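Local coordinates for Afp2 (Serratia entomophila, PDB 6RBN), which probably forms part of the contractile sheath that surrounds the inner tube of the anti-feeding prophage, a phage-tail-like injection system, at residues P45-Y59 against L71-V85. Numbering follows the deposited sequence.
Sequences PIQVFRNWAEFTVEY and LSLWFMHGGGKCYLV
Phe75 lays its ring against the turn that leads from strand 46-49 into helix 52-58, one face covered by Asn51 C (3.5 Å from Phe75 CE1) and Trp52 N. Trp74 CD1 lies over the centre of the opposite face. Trp52, its CG anti to the backbone N (chi1 178°), brings the six-membered part of its indole to helix 71-75: Phe75 CD2 lies at the edge, 3.7 Å from CE3, and CZ3 comes to 3.6 Å from Ser72 CA, where a small serine admits the broad indole. Leu71 sets CB over a face of the Phe55 ring, a CH-pi contact, while its CD1 touches Phe55 CE1 at 3.5 Å.

Strands 46-49 and 82-85 run antiparallel, with paired backbone bonds at Gln47-Leu84 and Phe49-Cys82. The sheet face bearing these four residues turns to helices 52-58 and 66-75. There Leu84 sends CD1 to the edge of the Phe49 ring, 3.6 Å from CE2, and against the amide of Gln47. One N-H of this buried amide is used by Tyr59 OH, to which Gln47 NE2 donates in the amide plane (3.1 Å), tying strand 46-49 to the residue just past helix 52-58.

Packing is looser toward solvent, where Arg50 and Lys81 can hold their charged ends outward while their aliphatic stems come no closer to each other than 4.4 Å (Arg50 CG to Lys81 CB). Asn51, at the N-cap, has a short side chain whose OD1 accepts from Glu54 N in the first turn.

On the other sheet face, Ile46 and Val85 pack against helix 90-97, and Tyr83, flanked by Val48, meets Tyr97. Strand 46-49 is an outermost strand of the mixed sheet; strand 82-86 pairs in parallel with strand 30-34, and helix 173-187 packs against Leu73 and Trp74.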
loop_
_atom_site.group_PDB
_atom_site.type_symbol
_atom_site.label_atom_id
_atom_site.label_comp_id
_atom_site.label_asym_id
_atom_site.label_seq_id
_atom_site.Cartn_x
_atom_site.Cartn_y
_atom_site.Cartn_z
ATOM N N PRO C 45 -54.986 -76.142 -25.849
ATOM C CA PRO C 45 -55.432 -75.259 -26.930
ATOM C C PRO C 45 -54.301 -74.451 -27.546
ATOM O O PRO C 45 -54.352 -74.129 -28.733
ATOM C CB PRO C 45 -56.461 -74.355 -26.239
ATOM C CG PRO C 45 -56.049 -74.344 -24.818
ATOM C CD PRO C 45 -55.479 -75.702 -24.532
ATOM N N ILE C 46 -53.283 -74.112 -26.755
ATOM C CA ILE C 46 -52.127 -73.349 -27.217
ATOM C C ILE C 46 -50.877 -74.087 -26.762
ATOM O O ILE C 46 -50.722 -74.368 -25.568
ATOM C CB ILE C 46 -52.124 -71.910 -26.669
ATOM C CG1 ILE C 46 -53.347 -71.132 -27.148
ATOM C CG2 ILE C 46 -50.860 -71.184 -27.091
ATOM C CD1 ILE C 46 -53.563 -69.839 -26.406
ATOM N N GLN C 47 -49.987 -74.399 -27.703
ATOM C CA GLN C 47 -48.742 -75.074 -27.376
ATOM C C GLN C 47 -47.608 -74.517 -28.223
ATOM O O GLN C 47 -47.812 -74.073 -29.355
ATOM C CB GLN C 47 -48.878 -76.590 -27.542
ATOM C CG GLN C 47 -49.334 -77.041 -28.904
ATOM C CD GLN C 47 -49.584 -78.530 -28.948
ATOM O OE1 GLN C 47 -49.316 -79.239 -27.982
ATOM N NE2 GLN C 47 -50.118 -79.009 -30.061
ATOM N N VAL C 48 -46.403 -74.544 -27.651
ATOM C CA VAL C 48 -45.251 -73.800 -28.143
ATOM C C VAL C 48 -44.168 -74.790 -28.546
ATOM O O VAL C 48 -43.769 -75.636 -27.740
ATOM C CB VAL C 48 -44.717 -72.831 -27.074
ATOM C CG1 VAL C 48 -43.515 -72.056 -27.593
ATOM C CG2 VAL C 48 -45.815 -71.907 -26.582
ATOM N N PHE C 49 -43.672 -74.658 -29.774
ATOM C CA PHE C 49 -42.676 -75.566 -30.336
ATOM C C PHE C 49 -41.495 -74.749 -30.831
ATOM O O PHE C 49 -41.640 -73.958 -31.767
ATOM C CB PHE C 49 -43.289 -76.375 -31.477
ATOM C CG PHE C 49 -44.296 -77.386 -31.025
ATOM C CD1 PHE C 49 -44.170 -78.012 -29.801
ATOM C CD2 PHE C 49 -45.416 -77.645 -31.789
ATOM C CE1 PHE C 49 -45.108 -78.925 -29.377
ATOM C CE2 PHE C 49 -46.358 -78.549 -31.365
ATOM C CZ PHE C 49 -46.204 -79.191 -30.160
ATOM N N ARG C 50 -40.327 -74.944 -30.218
ATOM C CA ARG C 50 -39.164 -74.129 -30.546
ATOM C C ARG C 50 -38.338 -74.686 -31.695
ATOM O O ARG C 50 -37.723 -73.909 -32.432
ATOM C CB ARG C 50 -38.265 -73.966 -29.321
ATOM C CG ARG C 50 -38.881 -73.131 -28.219
ATOM C CD ARG C 50 -37.951 -73.007 -27.031
ATOM N NE ARG C 50 -38.546 -72.202 -25.971
ATOM C CZ ARG C 50 -39.294 -72.701 -24.992
ATOM N NH1 ARG C 50 -39.537 -74.003 -24.938
ATOM N NH2 ARG C 50 -39.798 -71.896 -24.066
ATOM N N ASN C 51 -38.292 -76.004 -31.863
ATOM C CA ASN C 51 -37.544 -76.606 -32.954
ATOM C C ASN C 51 -38.194 -77.927 -33.342
ATOM O O ASN C 51 -39.259 -78.292 -32.836
ATOM C CB ASN C 51 -36.060 -76.758 -32.585
ATOM C CG ASN C 51 -35.834 -77.506 -31.286
ATOM O OD1 ASN C 51 -36.758 -78.023 -30.669
ATOM N ND2 ASN C 51 -34.581 -77.554 -30.860
ATOM N N TRP C 52 -37.542 -78.640 -34.260
ATOM C CA TRP C 52 -38.067 -79.915 -34.736
ATOM C C TRP C 52 -37.947 -81.006 -33.681
ATOM O O TRP C 52 -38.743 -81.951 -33.679
ATOM C CB TRP C 52 -37.343 -80.319 -36.020
ATOM C CG TRP C 52 -37.750 -81.644 -36.583
ATOM C CD1 TRP C 52 -37.020 -82.792 -36.575
ATOM C CD2 TRP C 52 -38.993 -81.965 -37.213
ATOM N NE1 TRP C 52 -37.721 -83.805 -37.174
ATOM C CE2 TRP C 52 -38.937 -83.321 -37.577
ATOM C CE3 TRP C 52 -40.145 -81.235 -37.514
ATOM C CZ2 TRP C 52 -39.988 -83.965 -38.218
ATOM C CZ3 TRP C 52 -41.184 -81.875 -38.153
ATOM C CH2 TRP C 52 -41.100 -83.225 -38.497
ATOM N N ALA C 53 -36.974 -80.889 -32.777
ATOM C CA ALA C 53 -36.798 -81.898 -31.740
ATOM C C ALA C 53 -37.931 -81.852 -30.721
ATOM O O ALA C 53 -38.392 -82.900 -30.257
ATOM C CB ALA C 53 -35.448 -81.714 -31.053
ATOM N N GLU C 54 -38.398 -80.652 -30.367
ATOM C CA GLU C 54 -39.515 -80.544 -29.434
ATOM C C GLU C 54 -40.834 -80.933 -30.082
ATOM O O GLU C 54 -41.773 -81.322 -29.381
ATOM C CB GLU C 54 -39.616 -79.127 -28.880
ATOM C CG GLU C 54 -38.491 -78.735 -27.956
ATOM C CD GLU C 54 -38.650 -77.326 -27.429
ATOM O OE1 GLU C 54 -39.596 -76.636 -27.860
ATOM O OE2 GLU C 54 -37.829 -76.908 -26.585
ATOM N N PHE C 55 -40.932 -80.824 -31.404
ATOM C CA PHE C 55 -42.183 -81.155 -32.072
ATOM C C PHE C 55 -42.378 -82.660 -32.188
ATOM O O PHE C 55 -43.507 -83.149 -32.086
ATOM C CB PHE C 55 -42.228 -80.489 -33.445
ATOM C CG PHE C 55 -43.439 -80.840 -34.244
ATOM C CD1 PHE C 55 -44.690 -80.422 -33.846
ATOM C CD2 PHE C 55 -43.321 -81.564 -35.415
ATOM C CE1 PHE C 55 -45.805 -80.749 -34.581
ATOM C CE2 PHE C 55 -44.434 -81.881 -36.162
ATOM C CZ PHE C 55 -45.677 -81.472 -35.744
ATOM N N THR C 56 -41.296 -83.412 -32.379
ATOM C CA THR C 56 -41.395 -84.861 -32.477
ATOM C C THR C 56 -41.492 -85.547 -31.123
ATOM O O THR C 56 -41.667 -86.768 -31.081
ATOM C CB THR C 56 -40.204 -85.425 -33.245
ATOM O OG1 THR C 56 -38.990 -85.083 -32.566
ATOM C CG2 THR C 56 -40.171 -84.867 -34.648
ATOM N N VAL C 57 -41.359 -84.811 -30.019
ATOM C CA VAL C 57 -41.657 -85.396 -28.717
ATOM C C VAL C 57 -43.163 -85.486 -28.516
ATOM O O VAL C 57 -43.687 -86.514 -28.072
ATOM C CB VAL C 57 -40.969 -84.588 -27.601
ATOM C CG1 VAL C 57 -41.411 -85.065 -26.231
ATOM C CG2 VAL C 57 -39.467 -84.717 -27.719
ATOM N N GLU C 58 -43.889 -84.429 -28.877
ATOM C CA GLU C 58 -45.334 -84.416 -28.702
ATOM C C GLU C 58 -46.070 -85.131 -29.825
ATOM O O GLU C 58 -47.224 -85.526 -29.635
ATOM C CB GLU C 58 -45.834 -82.976 -28.595
ATOM C CG GLU C 58 -45.314 -82.232 -27.377
ATOM C CD GLU C 58 -45.843 -82.791 -26.070
ATOM O OE1 GLU C 58 -46.999 -83.266 -26.044
ATOM O OE2 GLU C 58 -45.099 -82.760 -25.067
ATOM N N TYR C 59 -45.438 -85.301 -30.984
ATOM C CA TYR C 59 -46.027 -86.019 -32.112
ATOM C C TYR C 59 -44.976 -86.982 -32.644
ATOM O O TYR C 59 -44.285 -86.683 -33.625
ATOM C CB TYR C 59 -46.501 -85.052 -33.191
ATOM C CG TYR C 59 -47.626 -84.154 -32.736
ATOM C CD1 TYR C 59 -48.941 -84.591 -32.754
ATOM C CD2 TYR C 59 -47.368 -82.873 -32.268
ATOM C CE1 TYR C 59 -49.969 -83.772 -32.333
ATOM C CE2 TYR C 59 -48.387 -82.049 -31.844
ATOM C CZ TYR C 59 -49.685 -82.503 -31.881
ATOM O OH TYR C 59 -50.704 -81.684 -31.456
ATOM N N LEU C 71 -46.168 -78.001 -40.302
ATOM C CA LEU C 71 -45.030 -77.832 -39.412
ATOM C C LEU C 71 -43.798 -78.578 -39.891
ATOM O O LEU C 71 -42.683 -78.090 -39.702
ATOM C CB LEU C 71 -45.412 -78.282 -38.010
ATOM C CG LEU C 71 -46.332 -77.254 -37.375
ATOM C CD1 LEU C 71 -46.965 -77.798 -36.156
ATOM C CD2 LEU C 71 -45.478 -76.095 -37.004
ATOM N N SER C 72 -43.972 -79.749 -40.505
ATOM C CA SER C 72 -42.827 -80.467 -41.053
ATOM C C SER C 72 -42.208 -79.719 -42.225
ATOM O O SER C 72 -40.999 -79.809 -42.443
ATOM C CB SER C 72 -43.243 -81.871 -41.482
ATOM O OG SER C 72 -44.151 -81.815 -42.563
ATOM N N LEU C 73 -43.017 -78.969 -42.971
ATOM C CA LEU C 73 -42.512 -78.105 -44.026
ATOM C C LEU C 73 -41.988 -76.790 -43.468
ATOM O O LEU C 73 -41.175 -76.131 -44.121
ATOM C CB LEU C 73 -43.631 -77.883 -45.052
ATOM C CG LEU C 73 -43.449 -77.405 -46.495
ATOM C CD1 LEU C 73 -43.332 -75.911 -46.619
ATOM C CD2 LEU C 73 -42.247 -78.091 -47.115
ATOM N N TRP C 74 -42.421 -76.411 -42.263
ATOM C CA TRP C 74 -41.893 -75.223 -41.598
ATOM C C TRP C 74 -40.473 -75.442 -41.103
ATOM O O TRP C 74 -39.576 -74.639 -41.385
ATOM C CB TRP C 74 -42.796 -74.831 -40.426
ATOM C CG TRP C 74 -42.229 -73.733 -39.578
ATOM C CD1 TRP C 74 -41.619 -73.867 -38.368
ATOM C CD2 TRP C 74 -42.216 -72.336 -39.877
ATOM N NE1 TRP C 74 -41.225 -72.644 -37.896
ATOM C CE2 TRP C 74 -41.581 -71.686 -38.803
ATOM C CE3 TRP C 74 -42.680 -71.572 -40.948
ATOM C CZ2 TRP C 74 -41.395 -70.313 -38.773
ATOM C CZ3 TRP C 74 -42.507 -70.213 -40.907
ATOM C CH2 TRP C 74 -41.867 -69.594 -39.833
ATOM N N PHE C 75 -40.249 -76.516 -40.345
ATOM C CA PHE C 75 -38.971 -76.695 -39.672
ATOM C C PHE C 75 -37.856 -77.150 -40.597
ATOM O O PHE C 75 -36.685 -77.050 -40.220
ATOM C CB PHE C 75 -39.097 -77.689 -38.519
ATOM C CG PHE C 75 -39.864 -77.163 -37.346
ATOM C CD1 PHE C 75 -39.311 -76.197 -36.526
ATOM C CD2 PHE C 75 -41.108 -77.669 -37.028
ATOM C CE1 PHE C 75 -40.005 -75.716 -35.443
ATOM C CE2 PHE C 75 -41.804 -77.193 -35.943
ATOM C CZ PHE C 75 -41.249 -76.221 -35.147
ATOM N N MET C 76 -38.174 -77.641 -41.790
ATOM C CA MET C 76 -37.135 -78.070 -42.714
ATOM C C MET C 76 -36.597 -76.932 -43.568
ATOM O O MET C 76 -35.785 -77.181 -44.461
ATOM C CB MET C 76 -37.646 -79.199 -43.609
ATOM C CG MET C 76 -38.727 -78.811 -44.576
ATOM S SD MET C 76 -39.257 -80.212 -45.575
ATOM C CE MET C 76 -37.830 -80.421 -46.635
ATOM N N HIS C 77 -37.025 -75.698 -43.319
ATOM C CA HIS C 77 -36.497 -74.515 -43.980
ATOM C C HIS C 77 -36.000 -73.514 -42.950
ATOM O O HIS C 77 -36.235 -72.311 -43.060
ATOM C CB HIS C 77 -37.547 -73.882 -44.882
ATOM C CG HIS C 77 -37.981 -74.772 -45.998
ATOM N ND1 HIS C 77 -39.033 -75.652 -45.876
ATOM C CD2 HIS C 77 -37.488 -74.943 -47.245
ATOM C CE1 HIS C 77 -39.175 -76.321 -47.005
ATOM N NE2 HIS C 77 -38.249 -75.910 -47.850
ATOM N N GLY C 78 -35.302 -74.001 -41.950
ATOM C CA GLY C 78 -35.009 -73.192 -40.769
ATOM C C GLY C 78 -36.182 -73.207 -39.790
ATOM O O GLY C 78 -36.508 -74.245 -39.239
ATOM N N GLY C 79 -36.803 -72.051 -39.598
ATOM C CA GLY C 79 -37.988 -71.976 -38.775
ATOM C C GLY C 79 -37.674 -71.916 -37.299
ATOM O O GLY C 79 -36.933 -72.752 -36.779
ATOM N N GLY C 80 -38.255 -70.950 -36.603
ATOM C CA GLY C 80 -37.984 -70.796 -35.190
ATOM C C GLY C 80 -39.134 -71.274 -34.342
ATOM O O GLY C 80 -39.721 -72.320 -34.625
ATOM N N LYS C 81 -39.462 -70.527 -33.297
ATOM C CA LYS C 81 -40.585 -70.914 -32.468
ATOM C C LYS C 81 -41.894 -70.603 -33.184
ATOM O O LYS C 81 -41.983 -69.679 -33.995
ATOM C CB LYS C 81 -40.526 -70.221 -31.106
ATOM C CG LYS C 81 -40.722 -68.727 -31.122
ATOM C CD LYS C 81 -40.558 -68.166 -29.725
ATOM C CE LYS C 81 -41.713 -68.585 -28.834
ATOM N NZ LYS C 81 -41.626 -67.973 -27.480
ATOM N N CYS C 82 -42.902 -71.417 -32.902
ATOM C CA CYS C 82 -44.179 -71.329 -33.585
ATOM C C CYS C 82 -45.238 -71.932 -32.681
ATOM O O CYS C 82 -44.928 -72.663 -31.737
ATOM C CB CYS C 82 -44.137 -72.046 -34.932
ATOM S SG CYS C 82 -43.798 -73.790 -34.763
ATOM N N TYR C 83 -46.492 -71.611 -32.975
ATOM C CA TYR C 83 -47.604 -71.888 -32.079
ATOM C C TYR C 83 -48.656 -72.715 -32.802
ATOM O O TYR C 83 -49.064 -72.366 -33.914
ATOM C CB TYR C 83 -48.229 -70.581 -31.580
ATOM C CG TYR C 83 -47.338 -69.726 -30.698
ATOM C CD1 TYR C 83 -46.297 -70.272 -29.969
ATOM C CD2 TYR C 83 -47.525 -68.357 -30.633
ATOM C CE1 TYR C 83 -45.482 -69.478 -29.184
ATOM C CE2 TYR C 83 -46.715 -67.561 -29.849
ATOM C CZ TYR C 83 -45.697 -68.128 -29.128
ATOM O OH TYR C 83 -44.889 -67.342 -28.346
ATOM N N LEU C 84 -49.088 -73.810 -32.180
ATOM C CA LEU C 84 -50.305 -74.507 -32.588
ATOM C C LEU C 84 -51.457 -74.036 -31.719
ATOM O O LEU C 84 -51.507 -74.336 -30.523
ATOM C CB LEU C 84 -50.166 -76.020 -32.487
ATOM C CG LEU C 84 -49.464 -76.743 -33.619
ATOM C CD1 LEU C 84 -49.393 -78.224 -33.306
ATOM C CD2 LEU C 84 -50.233 -76.495 -34.902
ATOM N N VAL C 85 -52.387 -73.304 -32.320
ATOM C CA VAL C 85 -53.581 -72.820 -31.645
ATOM C C VAL C 85 -54.783 -73.336 -32.422
ATOM O O VAL C 85 -54.801 -73.252 -33.653
ATOM C CB VAL C 85 -53.591 -71.282 -31.560
ATOM C CG1 VAL C 85 -54.821 -70.793 -30.839
ATOM C CG2 VAL C 85 -52.335 -70.776 -30.877
#